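Local coordinates for protein chitinase (Paenibacillus sp. FPU-7, PDB 5GZT) that probably hydrolyses internal beta-1,4 linkages of chitin and chitodextrins at random, as an endo-acting family 18 glycosidase, at residues S565-N570 with T595-E600; W623-D628 with E633-I638; L508-T513 with A606-Y611; L676-G681 with S741-A746. All coordinates share one frame; numbering follows the deposited sequence.

Contact 1 (S565-N570 with T595-E600); sequences SELVNN and TFISYE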
loop_
_atom_site.group_PDB
_atom_site.type_symbol
_atom_site.label_atom_id
_atom_site.label_comp_id
_atom_site.label_asym_id
_atom_site.label_seq_id
_atom_site.Cartn_x
_atom_site.Cartn_y
_atom_site.Cartn_z
ATOM N N SER B 565 -6.980 17.263 -5.524
ATOM C CA SER B 565 -6.464 18.557 -5.032
ATOM C C SER B 565 -7.202 19.742 -5.632
ATOM O O SER B 565 -7.491 20.704 -4.931
ATOM C CB SER B 565 -4.979 18.694 -5.321
ATOM O OG SER B 565 -4.699 18.500 -6.707
ATOM N N GLU B 566 -7.558 19.656 -6.907
ATOM C CA GLU B 566 -8.287 20.713 -7.555
ATOM C C GLU B 566 -9.730 20.760 -7.041
ATOM O O GLU B 566 -10.299 21.838 -6.865
ATOM C CB GLU B 566 -8.256 20.513 -9.065
ATOM C CG GLU B 566 -9.176 21.385 -9.887
ATOM C CD GLU B 566 -8.830 22.873 -9.829
ATOM O OE1 GLU B 566 -7.654 23.279 -9.611
ATOM O OE2 GLU B 566 -9.780 23.704 -9.949
ATOM N N LEU B 567 -10.316 19.593 -6.764
ATOM C CA LEU B 567 -11.640 19.567 -6.168
ATOM C C LEU B 567 -11.642 20.231 -4.798
ATOM O O LEU B 567 -12.515 20.997 -4.482
ATOM C CB LEU B 567 -12.223 18.128 -6.069
ATOM C CG LEU B 567 -12.476 17.338 -7.372
ATOM C CD1 LEU B 567 -12.910 15.907 -7.006
ATOM C CD2 LEU B 567 -13.490 18.015 -8.252
ATOM N N VAL B 568 -10.681 19.924 -3.990
ATOM C CA VAL B 568 -10.552 20.546 -2.677
ATOM C C VAL B 568 -10.443 22.075 -2.865
ATOM O O VAL B 568 -11.172 22.840 -2.244
ATOM C CB VAL B 568 -9.366 19.966 -1.925
ATOM C CG1 VAL B 568 -9.049 20.788 -0.690
ATOM C CG2 VAL B 568 -9.621 18.487 -1.533
ATOM N N ASN B 569 -9.534 22.509 -3.728
ATOM C CA ASN B 569 -9.293 23.931 -3.885
ATOM C C ASN B 569 -10.493 24.710 -4.423
ATOM O O ASN B 569 -10.733 25.791 -3.948
ATOM C CB ASN B 569 -8.059 24.157 -4.743
ATOM C CG ASN B 569 -6.740 23.780 -4.019
ATOM O OD1 ASN B 569 -6.645 23.601 -2.803
ATOM N ND2 ASN B 569 -5.740 23.667 -4.799
ATOM N N ASN B 570 -11.243 24.170 -5.399
ATOM C CA ASN B 570 -12.174 24.981 -6.136
ATOM C C ASN B 570 -13.597 24.408 -6.306
ATOM O O ASN B 570 -14.489 25.140 -6.789
ATOM C CB ASN B 570 -11.585 25.307 -7.526
ATOM C CG ASN B 570 -10.287 26.095 -7.430
ATOM O OD1 ASN B 570 -9.224 25.757 -8.007
ATOM N ND2 ASN B 570 -10.349 27.096 -6.640
ATOM N N THR B 595 -23.084 20.167 -14.135
ATOM C CA THR B 595 -21.960 19.241 -14.017
ATOM C C THR B 595 -22.033 18.333 -12.796
ATOM O O THR B 595 -22.182 18.837 -11.668
ATOM C CB THR B 595 -20.683 20.050 -14.017
ATOM O OG1 THR B 595 -20.690 20.887 -15.168
ATOM C CG2 THR B 595 -19.527 19.213 -13.992
ATOM N N PHE B 596 -21.844 17.044 -13.027
ATOM C CA PHE B 596 -21.822 15.998 -12.010
ATOM C C PHE B 596 -20.407 15.424 -11.865
ATOM O O PHE B 596 -19.728 15.124 -12.847
ATOM C CB PHE B 596 -22.802 14.871 -12.382
ATOM C CG PHE B 596 -22.696 13.673 -11.546
ATOM C CD1 PHE B 596 -21.779 12.724 -11.839
ATOM C CD2 PHE B 596 -23.533 13.478 -10.434
ATOM C CE1 PHE B 596 -21.678 11.598 -11.073
ATOM C CE2 PHE B 596 -23.417 12.353 -9.647
ATOM C CZ PHE B 596 -22.496 11.422 -9.963
ATOM N N ILE B 597 -19.941 15.295 -10.624
ATOM C CA ILE B 597 -18.563 14.886 -10.370
ATOM C C ILE B 597 -18.616 13.747 -9.388
ATOM O O ILE B 597 -19.072 13.932 -8.233
ATOM C CB ILE B 597 -17.751 16.061 -9.778
ATOM C CG1 ILE B 597 -17.691 17.203 -10.779
ATOM C CG2 ILE B 597 -16.359 15.606 -9.409
ATOM C CD1 ILE B 597 -17.001 18.513 -10.422
ATOM N N SER B 598 -18.079 12.599 -9.780
ATOM C CA SER B 598 -17.988 11.465 -8.939
ATOM C C SER B 598 -16.598 11.382 -8.454
ATOM O O SER B 598 -15.730 11.389 -9.256
ATOM C CB SER B 598 -18.320 10.156 -9.701
ATOM O OG SER B 598 -17.861 9.043 -8.979
ATOM N N TYR B 599 -16.392 11.123 -7.164
ATOM C CA TYR B 599 -15.063 11.175 -6.605
ATOM C C TYR B 599 -14.941 10.304 -5.342
ATOM O O TYR B 599 -15.879 9.560 -4.989
ATOM C CB TYR B 599 -14.622 12.672 -6.381
ATOM C CG TYR B 599 -15.245 13.401 -5.188
ATOM C CD1 TYR B 599 -16.545 13.891 -5.261
ATOM C CD2 TYR B 599 -14.506 13.710 -4.033
ATOM C CE1 TYR B 599 -17.159 14.536 -4.226
ATOM C CE2 TYR B 599 -15.100 14.443 -3.020
ATOM C CZ TYR B 599 -16.432 14.841 -3.137
ATOM O OH TYR B 599 -17.054 15.514 -2.146
ATOM N N GLU B 600 -13.755 10.337 -4.767
ATOM C CA GLU B 600 -13.326 9.543 -3.649
ATOM C C GLU B 600 -12.855 10.629 -2.618
ATOM O O GLU B 600 -12.116 11.534 -2.976
ATOM C CB GLU B 600 -12.084 8.828 -4.050
ATOM C CG GLU B 600 -11.550 7.879 -3.017
ATOM C CD GLU B 600 -12.132 6.440 -3.166
ATOM O OE1 GLU B 600 -13.241 6.205 -2.680
ATOM O OE2 GLU B 600 -11.473 5.551 -3.756
#
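Helix 564-570 packs against strand 596-598 with L567 and Y599 as the nearest residues of the two backbones, their CA atoms 9.1 Å apart, a gap filled by side chains. Both elements belong to the small alpha/beta insertion that many family 18 chitinases carry between the seventh and eighth strands of the TIM barrel, here threaded between strands 527-532 and 619-623. L567 carries the contact. Its two methyls divide the work: CD2 meets I597 CG2 at 3.9 Å, while CD1 lies against Y599, 3.7 Å from its CB. The leucine and isoleucine side chains run antiparallel past one another, I597 meeting L567 CD2 with its short branch CG2, and I597 CD1 lying 4.2 Å from the same methyl. I597 puts CG2 trans to its own backbone N because chi1 is -63°. The strand turns S598 to its other side, where OG is bonded to H497 N, and I597 and Y599 are left to face the helix. Around this trio I562 and S535 come in from the neighbouring strands 561-563 and 534-538, and L590 and P588 of strand 587-591 touch Y599, L590 also I597. With an alanine here, both methyls would be gone, and I597 CG2 and Y599 CB would probably face a gap beside the helix. The contact is entirely carbon against carbon. On the tyrosine itself, L567 CD1 approaches the ring obliquely, 3.9 Å from Y599 CG, while I597 O sits at the ring edge, in its plane.

Contact 2 (W623-D628 with E633-I638); sequences WEYSQD and ELANTI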
loop_
_atom_site.group_PDB
_atom_site.type_symbol
_atom_site.label_atom_id
_atom_site.label_comp_id
_atom_site.label_asym_id
_atom_site.label_seq_id
_atom_site.Cartn_x
_atom_site.Cartn_y
_atom_site.Cartn_z
ATOM N N TRP B 623 -4.445 5.242 -7.246
ATOM C CA TRP B 623 -3.918 6.011 -8.332
ATOM C C TRP B 623 -4.410 7.438 -8.157
ATOM O O TRP B 623 -5.634 7.630 -8.145
ATOM C CB TRP B 623 -4.524 5.530 -9.648
ATOM C CG TRP B 623 -4.034 6.349 -10.788
ATOM C CD1 TRP B 623 -4.610 7.468 -11.323
ATOM C CD2 TRP B 623 -2.850 6.122 -11.519
ATOM N NE1 TRP B 623 -3.847 7.950 -12.333
ATOM C CE2 TRP B 623 -2.746 7.162 -12.477
ATOM C CE3 TRP B 623 -1.866 5.160 -11.472
ATOM C CZ2 TRP B 623 -1.673 7.264 -13.353
ATOM C CZ3 TRP B 623 -0.768 5.269 -12.371
ATOM C CH2 TRP B 623 -0.709 6.273 -13.308
ATOM N N GLU B 624 -3.546 8.443 -7.996
ATOM C CA GLU B 624 -2.133 8.308 -7.707
ATOM C C GLU B 624 -1.759 9.396 -6.684
ATOM O O GLU B 624 -2.475 10.399 -6.519
ATOM C CB GLU B 624 -1.242 8.331 -8.981
ATOM C CG GLU B 624 -1.526 9.384 -10.072
ATOM C CD GLU B 624 -0.843 10.715 -9.822
ATOM O OE1 GLU B 624 -0.868 11.507 -10.733
ATOM O OE2 GLU B 624 -0.339 10.993 -8.712
ATOM N N TYR B 625 -0.683 9.131 -5.962
ATOM C CA TYR B 625 -0.341 9.863 -4.714
ATOM C C TYR B 625 -0.324 11.369 -4.888
ATOM O O TYR B 625 -0.752 12.069 -3.970
ATOM C CB TYR B 625 0.967 9.359 -4.138
ATOM C CG TYR B 625 1.391 9.960 -2.807
ATOM C CD1 TYR B 625 1.011 9.399 -1.620
ATOM C CD2 TYR B 625 2.201 11.118 -2.755
ATOM C CE1 TYR B 625 1.319 9.985 -0.404
ATOM C CE2 TYR B 625 2.604 11.643 -1.533
ATOM C CZ TYR B 625 2.152 11.092 -0.374
ATOM O OH TYR B 625 2.493 11.610 0.870
ATOM N N SER B 626 0.129 11.850 -6.046
ATOM C CA SER B 626 0.306 13.313 -6.228
ATOM C C SER B 626 -0.985 14.119 -6.373
ATOM O O SER B 626 -0.966 15.366 -6.388
ATOM C CB SER B 626 1.218 13.594 -7.437
ATOM O OG SER B 626 0.588 13.436 -8.727
ATOM N N GLN B 627 -2.124 13.430 -6.535
ATOM C CA GLN B 627 -3.425 14.103 -6.708
ATOM C C GLN B 627 -4.119 14.439 -5.420
ATOM O O GLN B 627 -5.170 15.068 -5.443
ATOM C CB GLN B 627 -4.315 13.158 -7.537
ATOM C CG GLN B 627 -3.819 12.877 -8.933
ATOM C CD GLN B 627 -4.571 11.727 -9.621
ATOM O OE1 GLN B 627 -5.099 10.762 -8.992
ATOM N NE2 GLN B 627 -4.602 11.794 -10.895
ATOM N N ASP B 628 -3.526 14.054 -4.297
ATOM C CA ASP B 628 -4.131 14.249 -2.982
ATOM C C ASP B 628 -4.114 15.755 -2.557
ATOM O O ASP B 628 -3.531 16.590 -3.195
ATOM C CB ASP B 628 -3.343 13.411 -2.011
ATOM C CG ASP B 628 -4.063 13.018 -0.799
ATOM O OD1 ASP B 628 -5.175 13.542 -0.459
ATOM O OD2 ASP B 628 -3.450 12.140 -0.149
ATOM N N GLU B 633 -4.658 14.289 2.762
ATOM C CA GLU B 633 -5.662 13.721 3.639
ATOM C C GLU B 633 -6.134 12.308 3.235
ATOM O O GLU B 633 -6.583 11.577 4.111
ATOM C CB GLU B 633 -6.885 14.638 3.880
ATOM C CG GLU B 633 -7.840 14.825 2.755
ATOM C CD GLU B 633 -8.898 15.864 3.033
ATOM O OE1 GLU B 633 -9.010 16.254 4.184
ATOM O OE2 GLU B 633 -9.621 16.246 2.095
ATOM N N LEU B 634 -6.144 11.999 1.949
ATOM C CA LEU B 634 -6.570 10.672 1.515
ATOM C C LEU B 634 -5.566 9.585 1.897
ATOM O O LEU B 634 -5.958 8.541 2.497
ATOM C CB LEU B 634 -6.895 10.609 0.011
ATOM C CG LEU B 634 -8.054 11.592 -0.430
ATOM C CD1 LEU B 634 -8.418 11.374 -1.847
ATOM C CD2 LEU B 634 -9.318 11.482 0.391
ATOM N N ALA B 635 -4.316 9.805 1.569
ATOM C CA ALA B 635 -3.254 8.923 2.055
ATOM C C ALA B 635 -3.287 8.766 3.553
ATOM O O ALA B 635 -3.252 7.640 4.016
ATOM C CB ALA B 635 -1.895 9.407 1.598
ATOM N N ASN B 636 -3.442 9.852 4.322
ATOM C CA ASN B 636 -3.436 9.714 5.773
ATOM C C ASN B 636 -4.631 8.953 6.307
ATOM O O ASN B 636 -4.534 8.217 7.346
ATOM C CB ASN B 636 -3.429 11.087 6.467
ATOM C CG ASN B 636 -2.157 11.853 6.237
ATOM O OD1 ASN B 636 -1.136 11.308 5.797
ATOM N ND2 ASN B 636 -2.246 13.168 6.444
ATOM N N THR B 637 -5.786 9.166 5.666
ATOM C CA THR B 637 -7.012 8.501 6.076
ATOM C C THR B 637 -6.898 6.998 5.889
ATOM O O THR B 637 -7.322 6.139 6.769
ATOM C CB THR B 637 -8.246 9.013 5.237
ATOM O OG1 THR B 637 -8.450 10.424 5.412
ATOM C CG2 THR B 637 -9.458 8.290 5.643
ATOM N N ILE B 638 -6.360 6.663 4.731
ATOM C CA ILE B 638 -6.144 5.258 4.384
ATOM C C ILE B 638 -5.240 4.528 5.392
ATOM O O ILE B 638 -5.641 3.471 5.960
ATOM C CB ILE B 638 -5.693 5.116 2.940
ATOM C CG1 ILE B 638 -6.857 5.490 2.021
ATOM C CG2 ILE B 638 -5.339 3.660 2.562
ATOM C CD1 ILE B 638 -6.517 5.680 0.554
#
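The loop that leaves the last strand of the family 18 TIM barrel, 619-623, is fastened to the first turn of helix 633-642 where D628 meets L634 and A635. In the D628 carboxylate each oxygen accepts one backbone N-H of the first turn. L634 N gives a hydrogen bond of 3.0 Å to D628 OD1 on the syn lone pair, and A635 N reaches D628 OD2, also at 3.0 Å and nearly straight at 175°, from the syn side and 24° out of the carboxylate plane. With CG trans to the backbone N (chi1 -156°), the aspartate extends directly at the helix. The two bonds fix the rotation of the carboxylate, whose oxygens point at the turn, and the helix end would probably stabilise its negative charge. S629 OG takes E633 N, the preceding amide. Beside this pair, Y625 CE1 rests on A635 CB at 3.8 Å, and its OH is bonded to D297 N. The loop is braced from within: E624 OE2 accepts from both S626 OG and S626 N, and Q627 OE1 takes E624 N. The peptide bond between W623 and E624 is cis, a known feature of this place in family 18 chitinases. Beyond it, A635 packs on Y622 and I638 on F620 of strand 619-623, I638 also meets A605 of helix 602-614, and E633 bridges to R712 and bonds Y564 OH.

Contact 3 (L508-T513 with A606-Y611); sequences LSVDST and AYKAEY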
loop_
_atom_site.group_PDB
_atom_site.type_symbol
_atom_site.label_atom_id
_atom_site.label_comp_id
_atom_site.label_asym_id
_atom_site.label_seq_id
_atom_site.Cartn_x
_atom_site.Cartn_y
_atom_site.Cartn_z
ATOM N N LEU B 508 -21.527 -0.871 -11.090
ATOM C CA LEU B 508 -20.373 -1.583 -10.630
ATOM C C LEU B 508 -19.722 -0.898 -9.428
ATOM O O LEU B 508 -19.834 0.318 -9.273
ATOM C CB LEU B 508 -19.360 -1.654 -11.783
ATOM C CG LEU B 508 -19.368 -2.729 -12.866
ATOM C CD1 LEU B 508 -20.683 -3.474 -12.962
ATOM C CD2 LEU B 508 -18.812 -2.225 -14.193
ATOM N N SER B 509 -18.918 -1.662 -8.702
ATOM C CA SER B 509 -18.365 -1.215 -7.480
ATOM C C SER B 509 -17.131 -2.027 -7.162
ATOM O O SER B 509 -16.847 -3.029 -7.877
ATOM C CB SER B 509 -19.414 -1.398 -6.414
ATOM O OG SER B 509 -19.859 -2.748 -6.257
ATOM N N VAL B 510 -16.412 -1.636 -6.088
ATOM C CA VAL B 510 -15.418 -2.458 -5.461
ATOM C C VAL B 510 -16.089 -3.827 -5.134
ATOM O O VAL B 510 -15.549 -4.869 -5.408
ATOM C CB VAL B 510 -14.910 -1.846 -4.176
ATOM C CG1 VAL B 510 -14.077 -2.802 -3.350
ATOM C CG2 VAL B 510 -14.094 -0.592 -4.472
ATOM N N ASP B 511 -17.242 -3.814 -4.498
ATOM C CA ASP B 511 -17.866 -5.081 -4.034
ATOM C C ASP B 511 -18.191 -6.020 -5.247
ATOM O O ASP B 511 -17.814 -7.182 -5.241
ATOM C CB ASP B 511 -19.100 -4.740 -3.296
ATOM C CG ASP B 511 -19.786 -5.956 -2.658
ATOM O OD1 ASP B 511 -19.114 -6.753 -1.991
ATOM O OD2 ASP B 511 -21.038 -6.036 -2.854
ATOM N N SER B 512 -18.807 -5.499 -6.285
ATOM C CA SER B 512 -19.063 -6.300 -7.483
ATOM C C SER B 512 -17.790 -6.881 -8.050
ATOM O O SER B 512 -17.797 -8.050 -8.448
ATOM C CB SER B 512 -19.889 -5.560 -8.540
ATOM O OG SER B 512 -19.118 -4.570 -9.237
ATOM N N THR B 513 -16.694 -6.122 -8.033
ATOM C CA THR B 513 -15.443 -6.604 -8.572
ATOM C C THR B 513 -14.785 -7.677 -7.729
ATOM O O THR B 513 -14.282 -8.708 -8.247
ATOM C CB THR B 513 -14.459 -5.449 -8.815
ATOM O OG1 THR B 513 -15.124 -4.484 -9.641
ATOM C CG2 THR B 513 -13.236 -5.897 -9.536
ATOM N N ALA B 606 -12.649 5.693 4.026
ATOM C CA ALA B 606 -12.849 4.936 5.275
ATOM C C ALA B 606 -13.764 3.724 5.059
ATOM O O ALA B 606 -13.439 2.685 5.514
ATOM C CB ALA B 606 -13.406 5.781 6.387
ATOM N N TYR B 607 -14.823 3.854 4.271
ATOM C CA TYR B 607 -15.665 2.711 3.952
ATOM C C TYR B 607 -14.948 1.623 3.153
ATOM O O TYR B 607 -15.157 0.431 3.427
ATOM C CB TYR B 607 -16.964 3.137 3.268
ATOM C CG TYR B 607 -17.982 3.599 4.276
ATOM C CD1 TYR B 607 -18.678 2.660 5.054
ATOM C CD2 TYR B 607 -18.129 4.949 4.599
ATOM C CE1 TYR B 607 -19.581 3.059 5.991
ATOM C CE2 TYR B 607 -19.003 5.354 5.582
ATOM C CZ TYR B 607 -19.766 4.436 6.241
ATOM O OH TYR B 607 -20.653 4.859 7.211
ATOM N N LYS B 608 -13.999 2.044 2.336
ATOM C CA LYS B 608 -13.239 1.184 1.502
ATOM C C LYS B 608 -12.201 0.416 2.304
ATOM O O LYS B 608 -12.094 -0.814 2.135
ATOM C CB LYS B 608 -12.643 2.004 0.409
ATOM C CG LYS B 608 -12.290 1.382 -0.876
ATOM C CD LYS B 608 -12.936 2.292 -1.948
ATOM C CE LYS B 608 -12.058 2.549 -3.017
ATOM N NZ LYS B 608 -12.866 3.151 -4.122
ATOM N N ALA B 609 -11.500 1.101 3.189
ATOM C CA ALA B 609 -10.641 0.480 4.154
ATOM C C ALA B 609 -11.422 -0.535 5.037
ATOM O O ALA B 609 -10.906 -1.660 5.313
ATOM C CB ALA B 609 -9.955 1.538 5.044
ATOM N N GLU B 610 -12.606 -0.167 5.503
ATOM C CA GLU B 610 -13.400 -1.076 6.266
ATOM C C GLU B 610 -13.866 -2.294 5.419
ATOM O O GLU B 610 -13.906 -3.422 5.911
ATOM C CB GLU B 610 -14.522 -0.385 7.039
ATOM C CG GLU B 610 -14.088 0.712 8.014
ATOM C CD GLU B 610 -13.123 0.253 9.158
ATOM O OE1 GLU B 610 -13.145 -0.945 9.507
ATOM O OE2 GLU B 610 -12.321 1.080 9.713
ATOM N N TYR B 611 -14.144 -2.123 4.148
ATOM C CA TYR B 611 -14.474 -3.262 3.330
ATOM C C TYR B 611 -13.298 -4.254 3.238
ATOM O O TYR B 611 -13.490 -5.434 3.332
ATOM C CB TYR B 611 -14.878 -2.803 1.957
ATOM C CG TYR B 611 -15.334 -3.860 1.028
ATOM C CD1 TYR B 611 -14.434 -4.572 0.249
ATOM C CD2 TYR B 611 -16.669 -4.198 0.937
ATOM C CE1 TYR B 611 -14.883 -5.568 -0.616
ATOM C CE2 TYR B 611 -17.118 -5.131 0.046
ATOM C CZ TYR B 611 -16.196 -5.876 -0.678
ATOM O OH TYR B 611 -16.624 -6.836 -1.574
#
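Y611 and D511 each carry CG trans to the backbone N, with chi1 -176° and -175°, and this sends ring and carboxylate across the gap between helices 602-614 and 510-519. The two side chains cross at about a right angle, their planes 77° apart. Y611 OH donates to D511 OD1 over only 2.5 Å. OD1 accepts on its anti lone pair, on the side away from OD2, and lies at the edge of the ring, near its plane. The other oxygen, OD2, goes to K515 NZ in a salt bridge, so the carboxylate is gripped at both ends. Next to it V510 splits its branches: CG1 lies 4.0 Å from Y611 CE1, meeting the ring obliquely, and CG2 rests against the outer part of K608, with CD, CE and NZ all near 4.0 Å. The lysine chain is bent in its middle and carries NZ on to E600 OE2 and T498 OG1. The first turn of helix 510-519 is itself fixed by a capping box: S512 N gives S509 OG a straight bond of 2.9 Å, and S509 N returns one to S512 OG. S509 O takes both T513 N and T513 OG1, from opposite faces of its plane. V510 and K608 also both touch V529 of strand 527-532. Two neighbouring helices packed side by side on the outside of strand 527-532 form part of the outer helical layer of the TIM barrel.

Contact 4 (L676-G681 with S741-A746); sequences LPLTQG and SAVLEA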
loop_
_atom_site.group_PDB
_atom_site.type_symbol
_atom_site.label_atom_id
_atom_site.label_comp_id
_atom_site.label_asym_id
_atom_site.label_seq_id
_atom_site.Cartn_x
_atom_site.Cartn_y
_atom_site.Cartn_z
ATOM N N LEU B 676 -14.412 25.278 12.188
ATOM C CA LEU B 676 -13.549 24.190 12.606
ATOM C C LEU B 676 -13.615 23.021 11.593
ATOM O O LEU B 676 -14.583 22.195 11.639
ATOM C CB LEU B 676 -13.956 23.675 13.983
ATOM C CG LEU B 676 -13.922 24.708 15.135
ATOM C CD1 LEU B 676 -15.262 25.408 15.243
ATOM C CD2 LEU B 676 -13.612 24.108 16.468
ATOM N N PRO B 677 -12.613 22.940 10.742
ATOM C CA PRO B 677 -12.438 21.780 9.845
ATOM C C PRO B 677 -12.205 20.488 10.634
ATOM O O PRO B 677 -11.557 20.514 11.745
ATOM C CB PRO B 677 -11.205 22.150 9.001
ATOM C CG PRO B 677 -11.115 23.674 9.117
ATOM C CD PRO B 677 -11.479 23.900 10.568
ATOM N N LEU B 678 -12.725 19.389 10.106
ATOM C CA LEU B 678 -12.412 18.115 10.659
ATOM C C LEU B 678 -11.115 17.631 10.069
ATOM O O LEU B 678 -10.825 17.820 8.885
ATOM C CB LEU B 678 -13.539 17.136 10.472
ATOM C CG LEU B 678 -14.714 17.205 11.445
ATOM C CD1 LEU B 678 -15.502 18.521 11.543
ATOM C CD2 LEU B 678 -15.695 16.081 11.106
ATOM N N THR B 679 -10.290 17.041 10.935
ATOM C CA THR B 679 -9.081 16.377 10.612
ATOM C C THR B 679 -9.282 14.880 10.603
ATOM O O THR B 679 -8.486 14.191 10.031
ATOM C CB THR B 679 -7.967 16.580 11.647
ATOM O OG1 THR B 679 -8.448 16.258 12.936
ATOM C CG2 THR B 679 -7.610 18.002 11.711
ATOM N N GLN B 680 -10.318 14.383 11.205
ATOM C CA GLN B 680 -10.577 12.938 11.212
ATOM C C GLN B 680 -12.073 12.787 11.275
ATOM O O GLN B 680 -12.690 13.397 12.132
ATOM C CB GLN B 680 -9.804 12.260 12.339
ATOM C CG GLN B 680 -10.117 10.796 12.427
ATOM C CD GLN B 680 -9.092 9.979 13.202
ATOM O OE1 GLN B 680 -9.233 9.784 14.427
ATOM N NE2 GLN B 680 -8.098 9.447 12.483
ATOM N N GLY B 681 -12.675 12.039 10.318
ATOM C CA GLY B 681 -14.135 11.998 10.207
ATOM C C GLY B 681 -14.604 12.967 9.151
ATOM O O GLY B 681 -13.906 13.953 8.860
ATOM N N SER B 741 -22.582 11.479 15.875
ATOM C CA SER B 741 -23.741 11.563 14.974
ATOM C C SER B 741 -23.530 12.554 13.818
ATOM O O SER B 741 -24.286 12.525 12.859
ATOM C CB SER B 741 -24.959 11.910 15.774
ATOM O OG SER B 741 -24.886 13.283 16.211
ATOM N N ALA B 742 -22.500 13.415 13.892
ATOM C CA ALA B 742 -22.261 14.430 12.828
ATOM C C ALA B 742 -21.682 13.864 11.579
ATOM O O ALA B 742 -21.803 14.497 10.549
ATOM C CB ALA B 742 -21.324 15.548 13.331
ATOM N N VAL B 743 -21.011 12.707 11.660
ATOM C CA VAL B 743 -20.171 12.241 10.546
ATOM C C VAL B 743 -20.833 11.045 9.832
ATOM O O VAL B 743 -21.739 10.421 10.346
ATOM C CB VAL B 743 -18.758 11.850 10.989
ATOM C CG1 VAL B 743 -18.062 13.096 11.596
ATOM C CG2 VAL B 743 -18.762 10.709 12.019
ATOM N N LEU B 744 -20.290 10.750 8.674
ATOM C CA LEU B 744 -20.741 9.764 7.738
ATOM C C LEU B 744 -20.189 8.403 8.122
ATOM O O LEU B 744 -20.795 7.420 7.829
ATOM C CB LEU B 744 -20.210 10.161 6.304
ATOM C CG LEU B 744 -20.967 11.335 5.666
ATOM C CD1 LEU B 744 -20.380 11.764 4.307
ATOM C CD2 LEU B 744 -22.417 11.058 5.486
ATOM N N GLU B 745 -18.994 8.366 8.669
ATOM C CA GLU B 745 -18.381 7.149 9.071
ATOM C C GLU B 745 -19.202 6.531 10.189
ATOM O O GLU B 745 -19.826 7.230 10.989
ATOM C CB GLU B 745 -16.957 7.403 9.595
ATOM C CG GLU B 745 -15.941 7.825 8.525
ATOM C CD GLU B 745 -15.967 9.340 8.180
ATOM O OE1 GLU B 745 -16.846 10.051 8.684
ATOM O OE2 GLU B 745 -15.118 9.827 7.421
ATOM N N ALA B 746 -19.158 5.246 10.293
ATOM C CA ALA B 746 -20.098 4.469 11.147
ATOM C C ALA B 746 -19.779 4.463 12.631
ATOM O O ALA B 746 -20.682 4.635 13.436
ATOM C CB ALA B 746 -20.161 3.007 10.652
#
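L678 and V743 cross obliquely, methyl against methyl, while the carboxylate of E745 lies with its flat side toward G681. The first pair meets through L678 CD2 and V743 CG1 at 3.8 Å, joining the end of strand 668-678 to the loop between strands 732-738 and 754-759 in the immunoglobulin-like domain. V743 aims that branch with chi1 -61°, trans to its carbonyl carbon, and the same methyl comes 4.2 Å from G681 C. Past L678 the chain turns a corner through a classic beta bulge, T679 and Q680 both facing G653, and so brings G681 up to the carboxylate. E745 bends at its second torsion (chi2 83°), which folds the carboxylate back over the glycine: OE1 is 3.7 Å from G681 CA and OE2 is 3.6 Å from G681 C. A CB on G681 would fall within 3.4 Å of V743 CG1 and, at these backbone angles, press on the carbonyl of Q680 as well, which explains the bare backbone here. E745 OE2 is hydrogen-bonded to T682 OG1, while the rest of the side chain rests on A603 and A606 of helix 602-614. With an alanine in place of E745, T682 OG1 would probably lose its carboxylate mate and G681 the group lying over it. Between the two segments themselves all is van der Waals contact, and both oxygens of the buried carboxylate find hydrogen-bond partners just outside the two segments, T682 OG1 being that of OE2.

How the contacts relate
All four contacts are buried, but they sit in different layers. Contacts 2 and 3 belong to the first family 18 barrel, contact 1 to its insertion, and contact 4 to the immunoglobulin-like domain beyond. Chemistry follows place: contacts 1 and 4 meet without a polar bond between their segments, whereas a carboxylate does the holding in contacts 2 and 3, gripping helix amides in one and a tyrosine hydroxyl in the other. Cross-ties knit them together. S565 N probably bonds Q627 O between contacts 1 and 2, E600 bridges to K608 between 1 and 3, and Y607 OH meets L744 O, tying helix 602-614 of contact 3 to contact 4.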